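Local coordinates for protein hypothetical aldose 1-epimerase (Klebsiella pneumoniae subsp. pneumoniae MGH 78578, PDB 3TY1) that probably binds carbohydrate through a galactose-mutarotase-like beta-supersandwich, although its substrate and any epimerase activity remain unestablished, at residues A[120-125]-A[134-139]; A[124-129]-A[323-328]; A[114-119]-A[206-211]; A[319-324]-A[331-336]. All coordinates share one frame; numbering follows the deposited sequence.

Interaction 1 (A[120-125]-A[134-139]). With SO4 (sulfate ion), chain L.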
# COMPACT_ATOMS: atom_id res chain seq x y z
N GLU A 120 4.05 -9.49 -16.84
CA GLU A 120 3.82 -10.84 -16.29
C GLU A 120 2.42 -11.37 -16.70
O GLU A 120 2.24 -12.57 -16.98
CB GLU A 120 4.02 -10.82 -14.77
CG GLU A 120 4.26 -12.20 -14.18
CD GLU A 120 4.29 -12.23 -12.66
OE1 GLU A 120 4.77 -11.26 -12.03
OE2 GLU A 120 3.89 -13.27 -12.09
N TRP A 121 1.44 -10.46 -16.76
CA TRP A 121 0.12 -10.75 -17.35
C TRP A 121 -0.53 -9.44 -17.74
O TRP A 121 -0.02 -8.36 -17.43
CB TRP A 121 -0.80 -11.56 -16.41
CG TRP A 121 -1.30 -10.80 -15.28
CD1 TRP A 121 -2.46 -10.10 -15.22
CD2 TRP A 121 -0.63 -10.58 -14.05
NE1 TRP A 121 -2.57 -9.47 -14.03
CE2 TRP A 121 -1.45 -9.73 -13.29
CE3 TRP A 121 0.59 -11.02 -13.51
CZ2 TRP A 121 -1.09 -9.29 -12.00
CZ3 TRP A 121 0.94 -10.59 -12.25
CH2 TRP A 121 0.10 -9.73 -11.50
N THR A 122 -1.68 -9.54 -18.41
CA THR A 122 -2.44 -8.39 -18.85
C THR A 122 -3.93 -8.71 -18.92
O THR A 122 -4.36 -9.82 -18.66
CB THR A 122 -1.94 -7.92 -20.26
OG1 THR A 122 -2.33 -6.58 -20.47
CG2 THR A 122 -2.48 -8.86 -21.41
N GLY A 123 -4.72 -7.70 -19.26
CA GLY A 123 -6.12 -7.91 -19.56
C GLY A 123 -7.07 -7.77 -18.39
O GLY A 123 -6.65 -7.50 -17.25
N HIS A 124 -8.35 -7.98 -18.67
CA HIS A 124 -9.38 -7.87 -17.63
C HIS A 124 -9.09 -8.86 -16.50
O HIS A 124 -8.48 -9.90 -16.72
CB HIS A 124 -10.76 -8.15 -18.20
CG HIS A 124 -11.25 -7.12 -19.15
ND1 HIS A 124 -12.34 -7.33 -19.97
CD2 HIS A 124 -10.82 -5.87 -19.43
CE1 HIS A 124 -12.56 -6.25 -20.69
NE2 HIS A 124 -11.66 -5.35 -20.37
N PRO A 125 -9.54 -8.55 -15.27
CA PRO A 125 -9.23 -9.41 -14.13
C PRO A 125 -9.98 -10.75 -14.10
O PRO A 125 -11.00 -10.91 -14.76
CB PRO A 125 -9.63 -8.56 -12.92
CG PRO A 125 -10.72 -7.72 -13.38
CD PRO A 125 -10.33 -7.37 -14.86
N THR A 134 -4.93 -9.16 -11.52
CA THR A 134 -5.51 -7.84 -11.51
C THR A 134 -5.44 -7.17 -12.88
O THR A 134 -4.59 -7.50 -13.70
CB THR A 134 -4.84 -6.99 -10.43
OG1 THR A 134 -3.42 -6.96 -10.67
CG2 THR A 134 -5.12 -7.62 -9.03
N LEU A 135 -6.35 -6.22 -13.10
CA LEU A 135 -6.50 -5.54 -14.37
C LEU A 135 -5.19 -4.99 -14.93
O LEU A 135 -4.57 -4.07 -14.35
CB LEU A 135 -7.50 -4.37 -14.24
CG LEU A 135 -7.75 -3.51 -15.49
CD1 LEU A 135 -8.28 -4.34 -16.67
CD2 LEU A 135 -8.76 -2.40 -15.17
N HIS A 136 -4.79 -5.51 -16.07
CA HIS A 136 -3.66 -4.98 -16.85
C HIS A 136 -2.29 -5.08 -16.24
O HIS A 136 -1.38 -4.34 -16.61
CB HIS A 136 -3.95 -3.52 -17.33
CG HIS A 136 -5.02 -3.46 -18.37
ND1 HIS A 136 -5.15 -4.43 -19.34
CD2 HIS A 136 -5.98 -2.53 -18.63
CE1 HIS A 136 -6.16 -4.12 -20.13
NE2 HIS A 136 -6.67 -2.97 -19.73
N GLY A 137 -2.11 -6.04 -15.34
CA GLY A 137 -0.79 -6.33 -14.82
C GLY A 137 -0.20 -5.26 -13.93
O GLY A 137 -0.93 -4.38 -13.36
N LYS A 138 1.11 -5.33 -13.79
CA LYS A 138 1.83 -4.50 -12.79
C LYS A 138 2.79 -3.46 -13.29
O LYS A 138 3.14 -2.57 -12.50
CB LYS A 138 2.55 -5.41 -11.77
CG LYS A 138 1.56 -6.12 -10.80
CD LYS A 138 2.26 -6.79 -9.63
CE LYS A 138 2.67 -5.80 -8.50
NZ LYS A 138 3.54 -6.45 -7.44
N ALA A 139 3.20 -3.50 -14.56
CA ALA A 139 4.26 -2.59 -15.05
C ALA A 139 3.87 -1.15 -14.85
O ALA A 139 4.68 -0.32 -14.37
CB ALA A 139 4.62 -2.85 -16.55
S SO4 L . -9.83 -0.86 -20.39
O1 SO4 L . -9.99 0.54 -19.97
O2 SO4 L . -10.49 -1.08 -21.70
O3 SO4 L . -8.41 -1.21 -20.50
O4 SO4 L . -10.44 -1.71 -19.37
O HOH W 1 2.08 -7.91 -14.69
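Two loop segments of the supersandwich run side by side: 120-125 leaves strand 114-119, while segment 134-139 turns back through a type II beta turn from T134 to G137. W121 carries much of the contact. Its CB sets off with CG in the crowded position between backbone N and carbonyl carbon (chi1 72°), which lays the indole across the turn. CD1 passes near the T134 carbonyl, and NE1 donates to T134 O at 2.8 Å, almost in the ring plane and on a lone pair of that oxygen. CA of G137 sits over one face of the indole, a CH-pi contact 3.9 Å from the centroid of the five-membered ring. Farther out, CZ2 of W121 meets T134 OG1 at 3.6 Å, and CH2 brushes CG and CD of K138, whose amine salt-bridges E108 of the second subunit. A water joins the backbone N of W121, weakly, to that of K138. Beyond the indole, H136 N donates to G123 O at 3.0 Å, while H136 ND1 takes a weak bond from G123 N. NE2 of H136 donates to sulfate O3 at 2.6 Å, consistent with a proton on NE2 and ND1 as the acceptor. Both bonds favour this ring orientation. H211 NE2 also donates to this ion, probably from the crystallisation liquor; N-H donors converging on one oxygen suit an anion or polar oxygen and may mark a pocket.

Interaction 2 (A[124-129]-A[323-328])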
# COMPACT_ATOMS: atom_id res chain seq x y z
N HIS A 124 -8.35 -7.98 -18.67
CA HIS A 124 -9.38 -7.87 -17.63
C HIS A 124 -9.09 -8.86 -16.50
O HIS A 124 -8.48 -9.90 -16.72
CB HIS A 124 -10.76 -8.15 -18.20
CG HIS A 124 -11.25 -7.12 -19.15
ND1 HIS A 124 -12.34 -7.33 -19.97
CD2 HIS A 124 -10.82 -5.87 -19.43
CE1 HIS A 124 -12.56 -6.25 -20.69
NE2 HIS A 124 -11.66 -5.35 -20.37
N PRO A 125 -9.54 -8.55 -15.27
CA PRO A 125 -9.23 -9.41 -14.13
C PRO A 125 -9.98 -10.75 -14.10
O PRO A 125 -11.00 -10.91 -14.76
CB PRO A 125 -9.63 -8.56 -12.92
CG PRO A 125 -10.72 -7.72 -13.38
CD PRO A 125 -10.33 -7.37 -14.86
N VAL A 126 -9.40 -11.71 -13.39
CA VAL A 126 -10.00 -13.03 -13.18
C VAL A 126 -9.31 -13.63 -12.00
O VAL A 126 -8.12 -13.38 -11.79
CB VAL A 126 -9.80 -14.00 -14.40
CG1 VAL A 126 -8.28 -14.28 -14.70
CG2 VAL A 126 -10.56 -15.35 -14.21
N THR A 127 -10.06 -14.41 -11.22
CA THR A 127 -9.49 -15.23 -10.16
C THR A 127 -9.29 -16.63 -10.74
O THR A 127 -10.24 -17.26 -11.12
CB THR A 127 -10.42 -15.21 -8.93
OG1 THR A 127 -10.67 -13.84 -8.57
CG2 THR A 127 -9.83 -16.00 -7.72
N ALA A 128 -8.05 -17.07 -10.84
CA ALA A 128 -7.68 -18.39 -11.39
C ALA A 128 -6.54 -18.84 -10.52
O ALA A 128 -5.85 -18.00 -9.94
CB ALA A 128 -7.26 -18.29 -12.83
N ASP A 129 -6.39 -20.16 -10.41
CA ASP A 129 -5.67 -20.84 -9.33
C ASP A 129 -6.52 -20.40 -8.16
O ASP A 129 -7.75 -20.38 -8.25
CB ASP A 129 -4.21 -20.38 -9.15
CG ASP A 129 -3.51 -20.06 -10.46
OD1 ASP A 129 -3.49 -20.92 -11.38
OD2 ASP A 129 -2.98 -18.94 -10.56
N TYR A 323 -9.16 -9.88 -23.06
CA TYR A 323 -9.78 -10.93 -22.26
C TYR A 323 -8.85 -11.32 -21.11
O TYR A 323 -7.67 -11.04 -21.18
CB TYR A 323 -10.10 -12.18 -23.08
CG TYR A 323 -11.07 -11.95 -24.21
CD1 TYR A 323 -12.40 -11.71 -23.95
CD2 TYR A 323 -10.64 -11.97 -25.54
CE1 TYR A 323 -13.31 -11.50 -24.99
CE2 TYR A 323 -11.53 -11.76 -26.59
CZ TYR A 323 -12.86 -11.52 -26.30
OH TYR A 323 -13.76 -11.29 -27.30
N PRO A 324 -9.39 -11.95 -20.04
CA PRO A 324 -8.55 -12.38 -18.93
C PRO A 324 -7.51 -13.43 -19.32
O PRO A 324 -7.65 -14.08 -20.35
CB PRO A 324 -9.55 -12.96 -17.92
CG PRO A 324 -10.85 -12.41 -18.28
CD PRO A 324 -10.81 -12.20 -19.77
N VAL A 325 -6.50 -13.57 -18.50
CA VAL A 325 -5.37 -14.46 -18.76
C VAL A 325 -5.80 -15.92 -18.98
O VAL A 325 -5.13 -16.65 -19.73
CB VAL A 325 -4.30 -14.32 -17.65
CG1 VAL A 325 -4.84 -14.86 -16.30
CG2 VAL A 325 -3.00 -15.00 -18.07
N THR A 326 -6.91 -16.33 -18.36
CA THR A 326 -7.51 -17.65 -18.59
C THR A 326 -7.90 -17.86 -20.06
O THR A 326 -7.60 -18.87 -20.64
CB THR A 326 -8.76 -17.88 -17.67
OG1 THR A 326 -9.60 -16.72 -17.72
CG2 THR A 326 -8.34 -18.13 -16.24
N ILE A 327 -8.56 -16.87 -20.67
CA ILE A 327 -8.97 -16.95 -22.09
C ILE A 327 -7.76 -16.84 -23.01
O ILE A 327 -7.62 -17.63 -23.95
CB ILE A 327 -10.05 -15.90 -22.42
CG1 ILE A 327 -11.39 -16.38 -21.85
CG2 ILE A 327 -10.15 -15.64 -23.91
CD1 ILE A 327 -12.38 -15.29 -21.55
N GLU A 328 -6.85 -15.91 -22.69
CA GLU A 328 -5.63 -15.72 -23.50
C GLU A 328 -4.70 -16.95 -23.50
O GLU A 328 -4.05 -17.22 -24.52
CB GLU A 328 -4.89 -14.45 -23.10
CG GLU A 328 -5.72 -13.21 -23.32
CD GLU A 328 -6.06 -12.95 -24.78
OE1 GLU A 328 -5.12 -12.77 -25.58
OE2 GLU A 328 -7.27 -12.97 -25.13
O HOH W 2 -6.01 -11.27 -16.67
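From H124 to A128 the chain runs almost parallel, 9° apart in end-to-end direction, to the 323-326 lead-in of helix 325-330, closest at H124 and P324 and wider at A128 and T326. No direct hydrogen bond crosses. Instead P324 CA approaches H124 O at 3.3 Å as a CA-H...O contact, and a water donates to the same H124 O while accepting from V325 N at 3.0 Å, so a carbonyl of the loop is tied to the first turn of the helix. P324 is the N-cap residue of this helix, and its own carbonyl receives E328 N. Strand 126-128 forms a two-stranded hairpin with 131-133, and V126 and A128 turn one side of it toward the helix start. V126 lies across the proline at about a right angle, its CB 3.7 Å from P324 CB. Its CG1, in the crowded position between N and carbonyl carbon (chi1 61°), meets V325 CG1 at 3.8 Å; CG2, anti to the backbone N, reaches tip to tip toward T326. The methyl CG2 of T326 lies 3.6 Å from A128 CB at the far end. H124 directs its ring away from the helix, with ND1 hydrogen-bonded to E384, the C-terminal residue.

Interaction 3 (A[114-119]-A[206-211]). With SO4 (sulfate ion), chain L.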
# COMPACT_ATOMS: atom_id res chain seq x y z
N MSE A 114 -0.36 6.60 -22.52
CA MSE A 114 0.15 5.25 -22.87
C MSE A 114 0.53 4.48 -21.59
O MSE A 114 1.41 4.90 -20.86
CB MSE A 114 1.34 5.33 -23.87
CG MSE A 114 1.57 4.10 -24.76
SE MSE A 114 2.13 2.56 -23.74
CE MSE A 114 3.89 3.21 -23.20
N VAL A 115 -0.19 3.38 -21.32
CA VAL A 115 0.08 2.49 -20.21
C VAL A 115 0.59 1.14 -20.73
O VAL A 115 -0.05 0.55 -21.58
CB VAL A 115 -1.19 2.16 -19.40
CG1 VAL A 115 -0.79 1.24 -18.21
CG2 VAL A 115 -1.85 3.41 -18.94
N ARG A 116 1.73 0.67 -20.22
CA ARG A 116 2.17 -0.69 -20.55
C ARG A 116 1.35 -1.62 -19.66
O ARG A 116 1.51 -1.60 -18.46
CB ARG A 116 3.67 -0.85 -20.30
CG ARG A 116 4.51 -0.07 -21.32
CD ARG A 116 6.01 -0.04 -20.96
NE ARG A 116 6.81 0.76 -21.91
CZ ARG A 116 6.99 2.08 -21.83
NH1 ARG A 116 6.39 2.77 -20.90
NH2 ARG A 116 7.76 2.73 -22.72
N CYS A 117 0.44 -2.37 -20.27
CA CYS A 117 -0.45 -3.29 -19.56
C CYS A 117 0.19 -4.67 -19.70
O CYS A 117 -0.01 -5.36 -20.69
CB CYS A 117 -1.83 -3.25 -20.19
SG CYS A 117 -2.61 -1.63 -20.07
N GLY A 118 1.04 -5.00 -18.73
CA GLY A 118 1.89 -6.19 -18.78
C GLY A 118 2.88 -6.10 -17.62
O GLY A 118 2.64 -5.34 -16.71
N TYR A 119 4.00 -6.84 -17.62
CA TYR A 119 4.34 -7.87 -18.63
C TYR A 119 4.09 -9.29 -18.15
O TYR A 119 3.91 -10.20 -18.96
CB TYR A 119 5.80 -7.73 -19.07
CG TYR A 119 6.05 -6.50 -19.89
CD1 TYR A 119 6.21 -5.25 -19.30
CD2 TYR A 119 6.15 -6.58 -21.30
CE1 TYR A 119 6.43 -4.11 -20.06
CE2 TYR A 119 6.41 -5.44 -22.08
CZ TYR A 119 6.52 -4.20 -21.44
OH TYR A 119 6.77 -3.06 -22.17
N TYR A 206 4.58 -14.25 -20.71
CA TYR A 206 4.44 -12.81 -20.68
C TYR A 206 3.32 -12.43 -21.62
O TYR A 206 2.97 -13.20 -22.51
CB TYR A 206 5.75 -12.09 -21.04
CG TYR A 206 6.14 -12.11 -22.51
CD1 TYR A 206 6.90 -13.16 -23.05
CD2 TYR A 206 5.76 -11.08 -23.35
CE1 TYR A 206 7.26 -13.15 -24.41
CE2 TYR A 206 6.11 -11.06 -24.68
CZ TYR A 206 6.85 -12.08 -25.21
OH TYR A 206 7.15 -11.98 -26.53
N GLN A 207 2.73 -11.27 -21.33
CA GLN A 207 1.74 -10.63 -22.17
C GLN A 207 1.95 -9.12 -22.12
O GLN A 207 2.35 -8.60 -21.08
CB GLN A 207 0.33 -10.88 -21.67
CG GLN A 207 -0.11 -12.32 -21.53
CD GLN A 207 -1.45 -12.39 -20.88
OE1 GLN A 207 -1.55 -12.38 -19.64
NE2 GLN A 207 -2.52 -12.44 -21.70
N ILE A 208 1.64 -8.41 -23.20
CA ILE A 208 1.73 -6.93 -23.18
C ILE A 208 0.73 -6.30 -24.13
O ILE A 208 0.56 -6.77 -25.23
CB ILE A 208 3.17 -6.43 -23.49
CG1 ILE A 208 3.32 -4.89 -23.47
CG2 ILE A 208 3.70 -7.02 -24.83
CD1 ILE A 208 3.01 -4.23 -22.10
N ILE A 209 0.09 -5.20 -23.69
CA ILE A 209 -0.73 -4.37 -24.54
C ILE A 209 -0.18 -2.95 -24.35
O ILE A 209 -0.04 -2.50 -23.18
CB ILE A 209 -2.24 -4.44 -24.13
CG1 ILE A 209 -2.80 -5.85 -24.26
CG2 ILE A 209 -3.05 -3.42 -24.93
CD1 ILE A 209 -4.26 -6.02 -23.85
N TYR A 210 0.16 -2.27 -25.45
CA TYR A 210 0.56 -0.86 -25.45
C TYR A 210 -0.73 -0.05 -25.57
O TYR A 210 -1.21 0.26 -26.68
CB TYR A 210 1.56 -0.60 -26.57
CG TYR A 210 2.94 -1.08 -26.17
CD1 TYR A 210 3.31 -2.40 -26.28
CD2 TYR A 210 3.86 -0.19 -25.61
CE1 TYR A 210 4.57 -2.83 -25.84
CE2 TYR A 210 5.07 -0.59 -25.24
CZ TYR A 210 5.44 -1.91 -25.35
OH TYR A 210 6.68 -2.28 -24.90
N HIS A 211 -1.31 0.27 -24.43
CA HIS A 211 -2.65 0.81 -24.32
C HIS A 211 -2.57 2.31 -24.56
O HIS A 211 -2.26 3.09 -23.65
CB HIS A 211 -3.17 0.44 -22.92
CG HIS A 211 -4.65 0.51 -22.74
ND1 HIS A 211 -5.38 1.65 -23.02
CD2 HIS A 211 -5.53 -0.38 -22.20
CE1 HIS A 211 -6.64 1.46 -22.66
NE2 HIS A 211 -6.76 0.23 -22.18
S SO4 L . -9.83 -0.86 -20.39
O1 SO4 L . -9.99 0.54 -19.97
O2 SO4 L . -10.49 -1.08 -21.70
O3 SO4 L . -8.41 -1.21 -20.50
O4 SO4 L . -10.44 -1.71 -19.37
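Strands 114-119 and 204-214 pair antiparallel in the mixed sheet of the supersandwich, their short axes 4.5 Å apart and 172° from one another. Paired bonds at V115 with H211 and at C117 with I209 fix the register: C117 N donates to I209 O at 3.0 Å, nearly along the C=O axis, and I209 N returns to C117 O from above the carbonyl plane. A cis peptide precedes Y119, whose carbonyl still accepts Q207 N at 2.9 Å. R116, I208 and Y210 occupy one face of the sheet, directed toward strands 189-198 and 342-352. CD1 of I208 lies over the Y119 ring in a CH-pi contact, 3.8 Å from the centroid, and Y119 OH donates to Y210 OH at 2.8 Å. Y210 OH also bonds D194, which forms a salt bridge with R116 NE, so one carboxylate ties both side chains. The selenium of M114, a selenomethionine, makes an oblique Met-aromatic contact, 3.7 Å from Y210 CD2. C117, I209 and H211 project from the other face, where SG of C117 meets H211 CB at 3.6 Å. With CG anti to the backbone N (chi1 -162°), H211 sends NE2 to sulfate O3 at 2.8 Å, while N213 holds its ND1.

Interaction 4 (A[319-324]-A[331-336])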
# COMPACT_ATOMS: atom_id res chain seq x y z
N THR A 319 0.33 -8.38 -27.65
CA THR A 319 0.49 -9.82 -27.83
C THR A 319 -0.84 -10.53 -27.55
O THR A 319 -1.09 -11.65 -28.02
CB THR A 319 1.60 -10.43 -26.93
OG1 THR A 319 1.26 -10.21 -25.56
CG2 THR A 319 2.97 -9.84 -27.23
N SER A 320 -1.71 -9.86 -26.80
CA SER A 320 -3.00 -10.37 -26.37
C SER A 320 -4.12 -9.36 -26.61
O SER A 320 -3.89 -8.14 -26.77
CB SER A 320 -2.99 -10.73 -24.86
OG SER A 320 -2.68 -12.08 -24.61
N TYR A 321 -5.33 -9.91 -26.65
CA TYR A 321 -6.54 -9.13 -26.55
C TYR A 321 -6.79 -8.94 -25.05
O TYR A 321 -6.08 -9.50 -24.21
CB TYR A 321 -7.73 -9.81 -27.25
CG TYR A 321 -7.55 -9.92 -28.74
CD1 TYR A 321 -7.41 -8.77 -29.54
CD2 TYR A 321 -7.51 -11.15 -29.37
CE1 TYR A 321 -7.25 -8.89 -30.96
CE2 TYR A 321 -7.34 -11.27 -30.74
CZ TYR A 321 -7.21 -10.14 -31.54
OH TYR A 321 -7.04 -10.28 -32.91
N ALA A 322 -7.79 -8.12 -24.73
CA ALA A 322 -8.04 -7.72 -23.36
C ALA A 322 -8.86 -8.70 -22.51
O ALA A 322 -9.23 -8.37 -21.36
CB ALA A 322 -8.70 -6.29 -23.35
N TYR A 323 -9.16 -9.88 -23.06
CA TYR A 323 -9.78 -10.93 -22.26
C TYR A 323 -8.85 -11.32 -21.11
O TYR A 323 -7.67 -11.04 -21.18
CB TYR A 323 -10.10 -12.18 -23.08
CG TYR A 323 -11.07 -11.95 -24.21
CD1 TYR A 323 -12.40 -11.71 -23.95
CD2 TYR A 323 -10.64 -11.97 -25.54
CE1 TYR A 323 -13.31 -11.50 -24.99
CE2 TYR A 323 -11.53 -11.76 -26.59
CZ TYR A 323 -12.86 -11.52 -26.30
OH TYR A 323 -13.76 -11.29 -27.30
N PRO A 324 -9.39 -11.95 -20.04
CA PRO A 324 -8.55 -12.38 -18.93
C PRO A 324 -7.51 -13.43 -19.32
O PRO A 324 -7.65 -14.08 -20.35
CB PRO A 324 -9.55 -12.96 -17.92
CG PRO A 324 -10.85 -12.41 -18.28
CD PRO A 324 -10.81 -12.20 -19.77
N GLN A 331 -6.77 -19.73 -25.64
CA GLN A 331 -6.67 -19.44 -27.07
C GLN A 331 -5.22 -19.24 -27.59
O GLN A 331 -5.03 -18.79 -28.70
CB GLN A 331 -7.60 -18.28 -27.46
CG GLN A 331 -9.03 -18.54 -26.98
CD GLN A 331 -10.04 -17.61 -27.59
OE1 GLN A 331 -9.73 -16.49 -27.99
NE2 GLN A 331 -11.28 -18.08 -27.66
N LYS A 332 -4.22 -19.60 -26.77
CA LYS A 332 -2.81 -19.71 -27.17
C LYS A 332 -2.13 -18.41 -27.60
O LYS A 332 -1.22 -18.44 -28.42
CB LYS A 332 -2.64 -20.76 -28.30
CG LYS A 332 -3.28 -22.09 -28.04
CD LYS A 332 -2.76 -22.77 -26.79
CE LYS A 332 -3.04 -24.29 -26.85
NZ LYS A 332 -2.96 -24.93 -25.50
N ARG A 333 -2.56 -17.27 -27.08
CA ARG A 333 -1.89 -16.00 -27.37
C ARG A 333 -0.84 -15.61 -26.32
O ARG A 333 -0.02 -14.73 -26.59
CB ARG A 333 -2.91 -14.89 -27.59
CG ARG A 333 -3.68 -15.04 -28.90
CD ARG A 333 -4.63 -13.87 -29.07
NE ARG A 333 -5.75 -13.93 -28.13
CZ ARG A 333 -6.88 -14.59 -28.33
NH1 ARG A 333 -7.09 -15.25 -29.47
NH2 ARG A 333 -7.82 -14.60 -27.40
N VAL A 334 -0.84 -16.26 -25.14
CA VAL A 334 0.19 -15.99 -24.13
C VAL A 334 1.54 -16.48 -24.68
O VAL A 334 1.69 -17.64 -25.00
CB VAL A 334 -0.15 -16.64 -22.79
CG1 VAL A 334 1.00 -16.47 -21.80
CG2 VAL A 334 -1.42 -16.03 -22.24
N LYS A 335 2.50 -15.57 -24.79
CA LYS A 335 3.83 -15.87 -25.32
C LYS A 335 4.68 -16.36 -24.16
O LYS A 335 4.30 -16.16 -23.01
CB LYS A 335 4.43 -14.57 -25.94
CG LYS A 335 3.50 -13.77 -26.95
CD LYS A 335 2.97 -14.66 -28.12
CE LYS A 335 2.17 -13.92 -29.26
NZ LYS A 335 0.68 -13.65 -29.06
N GLN A 336 5.79 -17.02 -24.46
CA GLN A 336 6.77 -17.51 -23.48
C GLN A 336 8.15 -16.91 -23.80
O GLN A 336 8.50 -16.75 -24.97
CB GLN A 336 6.84 -19.04 -23.53
CG GLN A 336 5.57 -19.75 -23.05
CD GLN A 336 4.43 -19.72 -24.06
OE1 GLN A 336 4.65 -19.96 -25.26
NE2 GLN A 336 3.22 -19.43 -23.59
O HOH W 3 0.00 -12.52 -24.98
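R333 and K335 reach back over the 319-324 loop by differently bent chains. R333 starts with CG anti to the carbonyl carbon and bends at chi3 (-70°), which lays its guanidinium beside Y321: CD2 of the tyrosine sits over one face, 3.5 Å from NE, with the two planes 62° apart. In the guanidinium plane, NH2 donates to a lone pair of Q331 OE1 at 2.8 Å, and NH1 adds a weak bond to the same oxygen. NH2 also forms a salt bridge with E328, so carboxylate and amide restrain the group. Y321, Q331 and R333 flank helix 325-330, which contains E328, begins after the N-cap residue P324 and ends in a Schellman motif with K332, at positive phi, as its C-prime residue. K335, bent at chi2 and at chi4 (-84°), slides antiparallel past T319, its CG 3.8 Å from T319 CB. NZ donates to T319 O at 2.9 Å and to R333 O at 2.8 Å, in each case on a lone pair, gripping one carbonyl from each segment. A water donates to R333 O and to S320 OG, itself also hydrogen-bonded to E328 OE1, and lies 2.7 Å from T319 OG1, which also accepts from I208 N.

Interactions 3 and 4 both lie on strand 204-214. Interaction 3 pairs one of its edges with 114-119, and interaction 4 lies along the other, where I208 O takes T319 N at 2.9 Å. Interaction 1 is nested in the chain loop closed by interaction 3, to which T122 OG1 (2.6 Å from C117 O) and A139 N (2.9 Å from G118 O) join it. Interactions 1 and 2 share H124 and P125, while 2 and 4 share Y323 and P324; H124 N, 2.9 Å from A322 O, joins 120-125 to 319-324. H136 of interaction 1 and H211 of interaction 3 donate to O3 of the same sulfate, an ion probably from the crystallisation liquor that may mark a ligand pocket.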